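Local structure of archaemetzincin (Archaeoglobus fulgidus, 4A3W) at residues Phe80-Ala85 against Asn138-Val143. The protein is a probable zinc metalloprotease with no known natural substrate, carrying one catalytic zinc ion and a second that seems to be structural. Sequence-based numbering, arbitrary orientation.
Sequences FVFGEA and NSVQDV
With chi1 at -69°, Phe82 sets its CG anti to its own carbonyl carbon and sends the ring toward the start of helix 140-145, where Val143, whose CG2 is likewise anti to its carbonyl carbon, meets it from the opposite direction. The methyl CG2 of Val143 lies over one face of the ring, 4.0 Å from Phe82 CE2. The far edge of the same ring presses on backbone: Phe82 CZ stands 3.6 Å from Ser139 C and equally close to Val140 N, both near the ring plane, while Phe82 CE1 reaches Val140 CG1 at 4.3 Å. The other face of Phe82 is backed by Phe80, whose CE1 sits 3.8 Å above the ring plane, displaced toward the rim. Phe80 itself adds a slighter contact, its CZ 3.9 Å from the carbonyl O of Asn138.

Ser139, on which this edge rests, is the N-cap of the helix. Asp142, one turn in, turns OD2 back to receive weak hydrogen bonds from the N-H groups of Asn138 and Ser139; the one from Ser139 N is half of a capping box. The segments themselves meet by van der Waals contact: apolar side chains between Phe82 and the two valines, rings against backbone for Phe82 and Phe80.

Phe82 and, weakly, Gly83 also give backbone N-H groups to a citrate probably from the crystallisation liquor. The Phe82 side chain is about 5 Å from that of Glu118, the likely proton acceptor, and about 7 Å from that of His117, a catalytic-zinc ligand; in metzincins the edge strand here commonly lines the substrate cleft. Arg98 touches both Phe80 and Phe82. The contact joins the approach to edge strand 83-85, antiparallel to strand 91-95, to helix 140-145, and Glu114 of the zinc-binding helix 104-122 touches both Phe82 and Val143.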
# COMPACT_ATOMS: atom_id res chain seq x y z
N PHE A 80 6.12 -8.13 -10.79
CA PHE A 80 6.10 -7.54 -9.47
C PHE A 80 4.76 -6.83 -9.31
O PHE A 80 4.09 -6.53 -10.29
CB PHE A 80 7.23 -6.52 -9.31
CG PHE A 80 6.98 -5.23 -10.05
CD1 PHE A 80 6.25 -4.20 -9.45
CD2 PHE A 80 7.45 -5.05 -11.35
CE1 PHE A 80 6.00 -3.02 -10.13
CE2 PHE A 80 7.21 -3.87 -12.03
CZ PHE A 80 6.49 -2.85 -11.43
N VAL A 81 4.37 -6.57 -8.07
CA VAL A 81 3.25 -5.68 -7.79
C VAL A 81 3.70 -4.68 -6.74
O VAL A 81 4.62 -4.95 -5.97
CB VAL A 81 1.99 -6.43 -7.32
CG1 VAL A 81 1.47 -7.36 -8.43
CG2 VAL A 81 2.28 -7.23 -6.04
N PHE A 82 3.08 -3.50 -6.74
CA PHE A 82 3.35 -2.50 -5.71
C PHE A 82 2.63 -2.88 -4.42
O PHE A 82 2.98 -2.41 -3.34
CB PHE A 82 2.89 -1.11 -6.15
CG PHE A 82 3.69 -0.52 -7.28
CD1 PHE A 82 5.05 -0.26 -7.13
CD2 PHE A 82 3.09 -0.19 -8.48
CE1 PHE A 82 5.79 0.30 -8.16
CE2 PHE A 82 3.82 0.36 -9.51
CZ PHE A 82 5.18 0.61 -9.35
N GLY A 83 1.62 -3.73 -4.54
CA GLY A 83 0.78 -4.08 -3.42
C GLY A 83 -0.43 -4.88 -3.84
O GLY A 83 -0.52 -5.33 -4.98
N GLU A 84 -1.37 -5.06 -2.92
CA GLU A 84 -2.58 -5.82 -3.18
C GLU A 84 -3.62 -5.54 -2.10
O GLU A 84 -3.28 -5.49 -0.92
CB GLU A 84 -2.28 -7.32 -3.23
CG GLU A 84 -3.55 -8.16 -3.50
CD GLU A 84 -3.28 -9.64 -3.72
OE1 GLU A 84 -2.10 -10.03 -3.86
OE2 GLU A 84 -4.25 -10.42 -3.75
N ALA A 85 -4.87 -5.36 -2.50
CA ALA A 85 -5.93 -5.04 -1.56
C ALA A 85 -7.15 -5.92 -1.79
O ALA A 85 -7.42 -6.36 -2.91
CB ALA A 85 -6.32 -3.57 -1.69
N ASN A 138 1.54 1.33 -14.06
CA ASN A 138 2.31 0.22 -14.62
C ASN A 138 3.75 0.20 -14.09
O ASN A 138 4.35 -0.86 -13.98
CB ASN A 138 2.28 0.28 -16.15
CG ASN A 138 2.57 -1.07 -16.78
OD1 ASN A 138 1.88 -2.06 -16.50
ND2 ASN A 138 3.59 -1.12 -17.64
N SER A 139 4.29 1.37 -13.74
CA SER A 139 5.67 1.48 -13.25
C SER A 139 5.73 2.63 -12.23
O SER A 139 4.73 3.32 -12.08
CB SER A 139 6.60 1.81 -14.42
OG SER A 139 6.16 3.00 -15.04
N VAL A 140 6.87 2.86 -11.57
CA VAL A 140 6.96 4.00 -10.64
C VAL A 140 6.81 5.31 -11.35
O VAL A 140 6.40 6.30 -10.74
CB VAL A 140 8.31 4.18 -9.88
CG1 VAL A 140 8.16 3.84 -8.42
CG2 VAL A 140 9.50 3.47 -10.56
N GLN A 141 7.24 5.35 -12.61
CA GLN A 141 7.14 6.56 -13.40
C GLN A 141 5.67 6.99 -13.45
O GLN A 141 5.35 8.16 -13.27
CB GLN A 141 7.73 6.34 -14.81
CG GLN A 141 9.29 6.35 -14.84
CD GLN A 141 9.95 5.11 -14.21
OE1 GLN A 141 9.41 3.99 -14.25
NE2 GLN A 141 11.14 5.30 -13.63
N ASP A 142 4.78 6.03 -13.65
CA ASP A 142 3.34 6.29 -13.58
C ASP A 142 2.87 6.70 -12.18
O ASP A 142 2.03 7.57 -12.05
CB ASP A 142 2.57 5.06 -14.04
CG ASP A 142 2.93 4.65 -15.45
OD1 ASP A 142 3.03 5.54 -16.31
OD2 ASP A 142 3.13 3.44 -15.69
N VAL A 143 3.42 6.09 -11.14
CA VAL A 143 3.09 6.52 -9.79
C VAL A 143 3.43 8.01 -9.66
O VAL A 143 2.64 8.79 -9.15
CB VAL A 143 3.86 5.71 -8.70
CG1 VAL A 143 3.64 6.33 -7.33
CG2 VAL A 143 3.43 4.26 -8.69